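Local coordinates for protein serine protease pet (Escherichia coli, PDB 4OM9) that probably acts as a secreted serine protease and enterotoxin, its autotransporter passenger domain joining a chymotrypsin-like peptidase to a long beta-helix, at residues L224-H229 / T240-F245; N395-V399 / I629-F634; N820-S824 / T844-A849. All coordinates share one frame; numbering follows the deposited sequence.

Interaction 1 of 3, residues L224-H229 / T240-F245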
loop_
_atom_site.group_PDB
_atom_site.type_symbol
_atom_site.label_atom_id
_atom_site.label_comp_id
_atom_site.label_asym_id
_atom_site.label_seq_id
_atom_site.Cartn_x
_atom_site.Cartn_y
_atom_site.Cartn_z
ATOM N N LEU A 224 13.647 7.665 -28.197
ATOM C CA LEU A 224 14.253 6.567 -28.926
ATOM C C LEU A 224 15.405 7.067 -29.801
ATOM O O LEU A 224 15.150 7.706 -30.821
ATOM C CB LEU A 224 13.219 5.882 -29.796
ATOM C CG LEU A 224 13.637 4.602 -30.509
ATOM C CD1 LEU A 224 13.835 3.471 -29.504
ATOM C CD2 LEU A 224 12.563 4.251 -31.542
ATOM N N LEU A 225 16.651 6.773 -29.421
ATOM C CA LEU A 225 17.828 7.205 -30.201
ATOM C C LEU A 225 17.890 6.514 -31.552
ATOM O O LEU A 225 18.167 7.134 -32.593
ATOM C CB LEU A 225 19.134 6.922 -29.450
ATOM C CG LEU A 225 20.425 7.234 -30.246
ATOM C CD1 LEU A 225 20.803 8.697 -30.084
ATOM C CD2 LEU A 225 21.623 6.354 -29.831
ATOM N N GLY A 226 17.638 5.211 -31.522
ATOM C CA GLY A 226 17.676 4.404 -32.726
ATOM C C GLY A 226 17.556 2.939 -32.357
ATOM O O GLY A 226 17.013 2.612 -31.306
ATOM N N THR A 227 18.094 2.070 -33.212
ATOM C CA THR A 227 17.947 0.630 -33.061
ATOM C C THR A 227 19.292 -0.046 -33.249
ATOM O O THR A 227 20.131 0.393 -34.061
ATOM C CB THR A 227 16.918 0.045 -34.071
ATOM O OG1 THR A 227 17.254 0.462 -35.399
ATOM C CG2 THR A 227 15.559 0.561 -33.758
ATOM N N THR A 228 19.499 -1.125 -32.513
ATOM C CA THR A 228 20.826 -1.717 -32.433
ATOM C C THR A 228 21.257 -2.436 -33.710
ATOM O O THR A 228 20.611 -3.386 -34.147
ATOM C CB THR A 228 20.894 -2.682 -31.267
ATOM O OG1 THR A 228 20.588 -1.961 -30.077
ATOM C CG2 THR A 228 22.271 -3.304 -31.151
ATOM N N HIS A 229 22.379 -1.993 -34.271
ATOM C CA HIS A 229 22.871 -2.503 -35.563
ATOM C C HIS A 229 23.912 -3.614 -35.474
ATOM O O HIS A 229 23.832 -4.597 -36.206
ATOM C CB HIS A 229 23.467 -1.376 -36.392
ATOM C CG HIS A 229 24.168 -1.856 -37.622
ATOM N ND1 HIS A 229 23.498 -2.171 -38.786
ATOM C CD2 HIS A 229 25.477 -2.089 -37.872
ATOM C CE1 HIS A 229 24.360 -2.575 -39.696
ATOM N NE2 HIS A 229 25.574 -2.534 -39.168
ATOM N N THR A 240 29.116 -0.921 -29.403
ATOM C CA THR A 240 27.876 -1.219 -30.110
ATOM C C THR A 240 27.472 -0.080 -31.046
ATOM O O THR A 240 27.590 1.093 -30.709
ATOM C CB THR A 240 26.728 -1.505 -29.125
ATOM O OG1 THR A 240 27.092 -2.609 -28.291
ATOM C CG2 THR A 240 25.465 -1.851 -29.881
ATOM N N TYR A 241 26.989 -0.424 -32.226
ATOM C CA TYR A 241 26.567 0.601 -33.153
ATOM C C TYR A 241 25.055 0.648 -33.235
ATOM O O TYR A 241 24.395 -0.380 -33.332
ATOM C CB TYR A 241 27.192 0.362 -34.529
ATOM C CG TYR A 241 28.686 0.359 -34.420
ATOM C CD1 TYR A 241 29.356 -0.772 -33.966
ATOM C CD2 TYR A 241 29.427 1.494 -34.704
ATOM C CE1 TYR A 241 30.713 -0.788 -33.830
ATOM C CE2 TYR A 241 30.800 1.485 -34.563
ATOM C CZ TYR A 241 31.430 0.336 -34.131
ATOM O OH TYR A 241 32.797 0.290 -33.976
ATOM N N VAL A 242 24.531 1.865 -33.165
ATOM C CA VAL A 242 23.114 2.112 -33.280
ATOM C C VAL A 242 22.767 2.835 -34.573
ATOM O O VAL A 242 23.312 3.905 -34.869
ATOM C CB VAL A 242 22.599 2.948 -32.116
ATOM C CG1 VAL A 242 21.076 2.958 -32.124
ATOM C CG2 VAL A 242 23.150 2.414 -30.786
ATOM N N THR A 243 21.850 2.248 -35.336
ATOM C CA THR A 243 21.261 2.940 -36.480
ATOM C C THR A 243 20.370 4.050 -35.953
ATOM O O THR A 243 19.393 3.782 -35.276
ATOM C CB THR A 243 20.455 1.982 -37.372
ATOM O OG1 THR A 243 21.359 1.069 -38.003
ATOM C CG2 THR A 243 19.660 2.744 -38.437
ATOM N N PRO A 244 20.733 5.305 -36.233
ATOM C CA PRO A 244 19.990 6.463 -35.735
ATOM C C PRO A 244 18.568 6.462 -36.254
ATOM O O PRO A 244 18.372 6.235 -37.459
ATOM C CB PRO A 244 20.769 7.658 -36.294
ATOM C CG PRO A 244 22.128 7.107 -36.641
ATOM C CD PRO A 244 21.867 5.703 -37.086
ATOM N N PHE A 245 17.595 6.715 -35.383
ATOM C CA PHE A 245 16.199 6.750 -35.825
ATOM C C PHE A 245 15.992 7.688 -37.009
ATOM O O PHE A 245 16.489 8.810 -37.008
ATOM C CB PHE A 245 15.254 7.183 -34.698
ATOM C CG PHE A 245 13.868 7.509 -35.190
ATOM C CD1 PHE A 245 12.957 6.498 -35.434
ATOM C CD2 PHE A 245 13.495 8.819 -35.453
ATOM C CE1 PHE A 245 11.683 6.790 -35.908
ATOM C CE2 PHE A 245 12.235 9.115 -35.915
ATOM C CZ PHE A 245 11.324 8.100 -36.146
#
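Two backbone hydrogen bonds link Thr227 and Thr243 reciprocally: Thr227 N donates to Thr243 O at 3.0 Å, and Thr243 N returns a bond to Thr227 O at 2.8 Å, more bent than its mate, with an N-H...O angle of 138°. Beyond this pair, His229 N reaches Tyr241 O at 2.7 Å. At the other end Phe245 N meets Leu225 O at 2.9 Å along an almost straight line of 177°. The two strands thus form an antiparallel hairpin, worked here as an example of how backbone pairing sorts side chains onto two faces.

On one face Thr227 and Thr243 sit across from each other, yet their hydroxyls look elsewhere. A chi1 of 52° places Thr227 OG1 between its own backbone N and carbonyl carbon, where it bonds to Thr69 O, while Thr243 OG1 bonds to Asn100 O and lies 3.6 Å from His229 CB. The imidazole of His229 crosses Thr243 at an angle, with ND1 hydrogen-bonded to Asp101. On the other face, Val242 CG1 presses on the opposing backbone, 3.3 Å from Thr227 N, and also meets Leu225 CD2. Beside it the methyls Thr228 CG2 and Thr240 CG2 touch at 3.7 Å. Gly226 lets the chains close in, bringing its CA to 3.1 Å from Thr243 O.

Leu225 and Gly226 together face Val212 in a classic beta bulge, where strand 221-232 pairs with strand 211-216, while strand 239-244 continues the curled antiparallel sheet to strand 188-195. Val242 and Leu225 pack on Val212, and the face of Thr227 and Thr243 meets Val68 and Val70 of strand 66-70, joining this sheet to the separate five-stranded one, as in the two-barrel PA-clan proteases.

Interaction 2 of 3, residues N395-V399 / I629-F634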
loop_
_atom_site.group_PDB
_atom_site.type_symbol
_atom_site.label_atom_id
_atom_site.label_comp_id
_atom_site.label_asym_id
_atom_site.label_seq_id
_atom_site.Cartn_x
_atom_site.Cartn_y
_atom_site.Cartn_z
ATOM N N ASN A 395 -18.165 -9.874 -25.310
ATOM C CA ASN A 395 -18.119 -11.168 -24.666
ATOM C C ASN A 395 -17.016 -11.158 -23.563
ATOM O O ASN A 395 -17.277 -11.514 -22.412
ATOM C CB ASN A 395 -17.904 -12.261 -25.711
ATOM C CG ASN A 395 -19.102 -12.381 -26.687
ATOM O OD1 ASN A 395 -20.236 -12.031 -26.346
ATOM N ND2 ASN A 395 -18.841 -12.868 -27.894
ATOM N N ASN A 396 -15.819 -10.699 -23.932
ATOM C CA ASN A 396 -14.682 -10.527 -23.029
ATOM C C ASN A 396 -13.973 -9.215 -23.300
ATOM O O ASN A 396 -13.805 -8.843 -24.461
ATOM C CB ASN A 396 -13.675 -11.665 -23.185
ATOM C CG ASN A 396 -14.256 -13.001 -22.816
ATOM O OD1 ASN A 396 -14.412 -13.307 -21.639
ATOM N ND2 ASN A 396 -14.591 -13.808 -23.822
ATOM N N ILE A 397 -13.533 -8.533 -22.240
ATOM C CA ILE A 397 -12.771 -7.302 -22.379
ATOM C C ILE A 397 -11.346 -7.420 -21.809
ATOM O O ILE A 397 -11.148 -7.937 -20.696
ATOM C CB ILE A 397 -13.497 -6.144 -21.698
ATOM C CG1 ILE A 397 -14.858 -5.936 -22.352
ATOM C CG2 ILE A 397 -12.656 -4.865 -21.755
ATOM C CD1 ILE A 397 -15.779 -5.023 -21.597
ATOM N N TYR A 398 -10.363 -6.938 -22.577
ATOM C CA TYR A 398 -8.956 -6.924 -22.170
ATOM C C TYR A 398 -8.494 -5.484 -22.086
ATOM O O TYR A 398 -8.577 -4.736 -23.057
ATOM C CB TYR A 398 -8.126 -7.742 -23.147
ATOM C CG TYR A 398 -6.602 -7.613 -23.180
ATOM C CD1 TYR A 398 -5.990 -6.674 -24.003
ATOM C CD2 TYR A 398 -5.779 -8.527 -22.497
ATOM C CE1 TYR A 398 -4.609 -6.603 -24.108
ATOM C CE2 TYR A 398 -4.385 -8.453 -22.575
ATOM C CZ TYR A 398 -3.810 -7.484 -23.395
ATOM O OH TYR A 398 -2.452 -7.382 -23.540
ATOM N N VAL A 399 -8.073 -5.088 -20.887
ATOM C CA VAL A 399 -7.656 -3.725 -20.612
ATOM C C VAL A 399 -6.153 -3.713 -20.384
ATOM O O VAL A 399 -5.652 -4.390 -19.475
ATOM C CB VAL A 399 -8.385 -3.165 -19.398
ATOM C CG1 VAL A 399 -8.120 -1.673 -19.229
ATOM C CG2 VAL A 399 -9.881 -3.451 -19.535
ATOM N N ILE A 629 -2.492 -12.338 -16.424
ATOM C CA ILE A 629 -3.252 -12.531 -17.639
ATOM C C ILE A 629 -2.521 -13.428 -18.640
ATOM O O ILE A 629 -1.322 -13.218 -18.928
ATOM C CB ILE A 629 -3.580 -11.194 -18.317
ATOM C CG1 ILE A 629 -4.253 -10.227 -17.329
ATOM C CG2 ILE A 629 -4.442 -11.421 -19.560
ATOM C CD1 ILE A 629 -5.486 -10.792 -16.617
ATOM N N THR A 630 -3.247 -14.414 -19.176
ATOM C CA THR A 630 -2.663 -15.404 -20.083
ATOM C C THR A 630 -3.410 -15.541 -21.399
ATOM O O THR A 630 -4.313 -14.757 -21.699
ATOM C CB THR A 630 -2.599 -16.769 -19.429
ATOM O OG1 THR A 630 -3.889 -17.107 -18.923
ATOM C CG2 THR A 630 -1.620 -16.736 -18.261
ATOM N N GLY A 631 -3.002 -16.522 -22.201
ATOM C CA GLY A 631 -3.614 -16.758 -23.501
ATOM C C GLY A 631 -3.694 -15.550 -24.418
ATOM O O GLY A 631 -2.712 -14.860 -24.662
ATOM N N ALA A 632 -4.886 -15.299 -24.926
ATOM C CA ALA A 632 -5.168 -14.148 -25.757
ATOM C C ALA A 632 -5.509 -12.936 -24.916
ATOM O O ALA A 632 -5.880 -11.899 -25.451
ATOM C CB ALA A 632 -6.314 -14.460 -26.689
ATOM N N GLY A 633 -5.428 -13.078 -23.593
ATOM C CA GLY A 633 -5.744 -11.974 -22.696
ATOM C C GLY A 633 -7.126 -12.029 -22.057
ATOM O O GLY A 633 -7.680 -11.019 -21.632
ATOM N N PHE A 634 -7.675 -13.227 -21.979
ATOM C CA PHE A 634 -9.047 -13.427 -21.492
ATOM C C PHE A 634 -9.071 -14.630 -20.591
ATOM O O PHE A 634 -10.080 -15.288 -20.442
ATOM C CB PHE A 634 -10.006 -13.628 -22.659
ATOM C CG PHE A 634 -9.871 -12.588 -23.734
ATOM C CD1 PHE A 634 -10.260 -11.283 -23.499
ATOM C CD2 PHE A 634 -9.372 -12.916 -24.981
ATOM C CE1 PHE A 634 -10.153 -10.326 -24.478
ATOM C CE2 PHE A 634 -9.262 -11.962 -25.964
ATOM C CZ PHE A 634 -9.647 -10.664 -25.710
HETATM O O HOH W 1 -12.947 -15.522 -21.189
#
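Phe634 and Tyr398 bury the most surface here, and their side chains meet through the beta-carbon of the tyrosine: Phe634 CE1 lies 3.5 Å from Tyr398 CB, approached obliquely to the phenyl ring. The same ring also covers Asn396, CD1 lying 3.5 Å from Asn396 CB, so that it rests on the beta-carbons of residues two apart.

Tyr398 has CG anti to the backbone N (chi1 164°), which carries its phenol ring past the phenylalanine to the turn before it. There the ring's edge faces Gly633, whose carbonyl O lies near the ring plane, 3.3 Å from Tyr398 CD2. Farther along that edge, Tyr398 CE2 meets Ile629 CG2 at 4.2 Å. Strand 397-399 belongs to one parallel sheet of the beta-helix, between strands 379-381 and 422-424, whereas 629-634 supplies the weakly bonded first strand and the turn of a small antiparallel pair with strand 635-636, consistent with an excursion from the solenoid folding back onto an earlier coil. Gly633 N bonds to Thr630 O within the turn. Lys380 makes a cation-pi contact with Tyr398 and donates to Ala632 O, while the phenol OH bonds to Glu113 OE2 and Ser87 N, tying the helix to the protease part.

Asn396 adds the polar link: a water donates to Asn396 OD1 at 2.7 Å and to Phe634 O at 3.0 Å.

Interaction 3 of 3, residues N820-S824 / T844-A849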
loop_
_atom_site.group_PDB
_atom_site.type_symbol
_atom_site.label_atom_id
_atom_site.label_comp_id
_atom_site.label_asym_id
_atom_site.label_seq_id
_atom_site.Cartn_x
_atom_site.Cartn_y
_atom_site.Cartn_z
ATOM N N ASN A 820 6.292 6.457 42.733
ATOM C CA ASN A 820 6.807 7.821 42.783
ATOM C C ASN A 820 5.710 8.826 42.479
ATOM O O ASN A 820 5.184 8.856 41.366
ATOM C CB ASN A 820 7.956 8.004 41.795
ATOM C CG ASN A 820 9.253 7.425 42.302
ATOM O OD1 ASN A 820 10.001 8.090 43.023
ATOM N ND2 ASN A 820 9.531 6.179 41.935
ATOM N N SER A 821 5.368 9.658 43.455
ATOM C CA SER A 821 4.247 10.563 43.265
ATOM C C SER A 821 4.607 12.038 43.381
ATOM O O SER A 821 4.130 12.731 44.269
ATOM C CB SER A 821 3.135 10.226 44.253
ATOM O OG SER A 821 2.103 11.194 44.194
ATOM N N THR A 822 5.434 12.520 42.464
ATOM C CA THR A 822 5.661 13.953 42.351
ATOM C C THR A 822 4.357 14.634 41.936
ATOM O O THR A 822 4.088 14.824 40.745
ATOM C CB THR A 822 6.771 14.288 41.328
ATOM O OG1 THR A 822 7.460 13.092 40.942
ATOM C CG2 THR A 822 7.765 15.284 41.921
ATOM N N GLY A 823 3.536 14.984 42.922
ATOM C CA GLY A 823 2.293 15.679 42.647
ATOM C C GLY A 823 1.092 15.132 43.386
ATOM O O GLY A 823 1.232 14.301 44.281
ATOM N N SER A 824 -0.093 15.602 43.003
ATOM C CA SER A 824 -1.346 15.208 43.650
ATOM C C SER A 824 -1.527 13.691 43.638
ATOM O O SER A 824 -1.078 13.020 42.709
ATOM C CB SER A 824 -2.533 15.888 42.965
ATOM O OG SER A 824 -2.370 17.295 42.939
ATOM N N THR A 844 8.551 6.756 47.127
ATOM C CA THR A 844 9.280 8.015 47.171
ATOM C C THR A 844 8.371 9.202 46.855
ATOM O O THR A 844 8.657 9.975 45.945
ATOM C CB THR A 844 10.457 8.005 46.174
ATOM O OG1 THR A 844 10.953 6.669 46.024
ATOM C CG2 THR A 844 11.577 8.918 46.639
ATOM N N THR A 845 7.278 9.346 47.598
ATOM C CA THR A 845 6.316 10.414 47.330
ATOM C C THR A 845 6.905 11.792 47.604
ATOM O O THR A 845 7.281 12.112 48.734
ATOM C CB THR A 845 5.032 10.249 48.158
ATOM O OG1 THR A 845 4.319 11.493 48.188
ATOM C CG2 THR A 845 5.352 9.813 49.586
ATOM N N SER A 846 6.971 12.609 46.558
ATOM C CA SER A 846 7.619 13.911 46.646
ATOM C C SER A 846 6.651 15.046 46.940
ATOM O O SER A 846 7.056 16.213 46.947
ATOM C CB SER A 846 8.381 14.218 45.351
ATOM O OG SER A 846 8.921 15.535 45.371
ATOM N N ASN A 847 5.383 14.712 47.187
ATOM C CA ASN A 847 4.397 15.721 47.593
ATOM C C ASN A 847 3.072 15.153 48.088
ATOM O O ASN A 847 2.999 14.009 48.554
ATOM C CB ASN A 847 4.125 16.684 46.431
ATOM C CG ASN A 847 3.895 18.111 46.882
ATOM O OD1 ASN A 847 2.767 18.502 47.184
ATOM N ND2 ASN A 847 4.967 18.900 46.929
ATOM N N SER A 848 2.034 15.973 47.936
ATOM C CA SER A 848 0.805 15.898 48.714
ATOM C C SER A 848 -0.046 14.639 48.558
ATOM O O SER A 848 0.256 13.760 47.748
ATOM C CB SER A 848 -0.051 17.115 48.371
ATOM O OG SER A 848 -0.317 17.173 46.987
ATOM N N ALA A 849 -1.088 14.579 49.388
ATOM C CA ALA A 849 -2.256 13.708 49.222
ATOM C C ALA A 849 -2.076 12.254 49.661
ATOM O O ALA A 849 -1.223 11.534 49.142
ATOM C CB ALA A 849 -2.721 13.750 47.784
#
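Segments 820-824 and 844-849, probably corresponding stretches of neighbouring beta-helix coils, touch first where Asn820 lies beside Thr844. They point in nearly the same direction, 16° apart, and stay in step for five residues, from Asn820 beside Thr844 to Ser824 beside Ser848, although neither is a regular strand.

Asn820 and Thr844 extend their side chains side by side in the same direction. With Asn820 CG beside its backbone N and anti to the carbonyl carbon (chi1 -78°), the amide oxygen does the touching: Asn820 OD1 lies 3.2 Å from Thr844 CB. The nearby hydroxyl Thr844 OG1 is engaged instead with the carbonyl of Glu842. Two places on, the methyl Thr822 CG2 rests on Ser846, 3.6 Å from its CB and equally near its OG. Thr822 is the centre of an inverse gamma turn, closed by a weak bond from Gly823 N to Ser821 O at 2.7 Å. Past the turn, Asn847 CB approaches Gly823 N at 3.9 Å, and the carboxamide bends back on its own chain, Asn847 OD1 accepting a weak bond from Ser848 N at 2.7 Å. Farther along, Ser848 OG lies 4.0 Å from Ser824 CA. The two segments thus meet by van der Waals packing; several of their polar groups have weak bonds within their own segment or partners outside it.

Outside the pair, Thr844 makes a backbone bond to Leu819, just before the first segment, Asn820 and Ser824 make others to Leu801 and Ala806, and Ser824 OG bonds to Asn805. Such partners are consistent with coil-upon-coil stacking in a right-handed parallel beta-helix.

How the interactions relate
Followed from the N terminus, the three contacts come strictly in series; none encloses or crosses another. Interaction 1 closes a short hairpin, with ten residues between its segments, inside the protease domain. Interaction 2 spans 229 residues, bringing a segment near residue 630 back to an early coil of the beta-helix. Interaction 3 closes a gap of 19 residues and probably joins neighbouring coils of the distal beta-helix. The centres of interactions 1 and 2 are 34 Å apart, whereas interaction 3 lies 81 Å from the first and 73 Å from the second, on the opposite side of the chain's centre. Along the chain, two short-range closures thus flank one long-range tie.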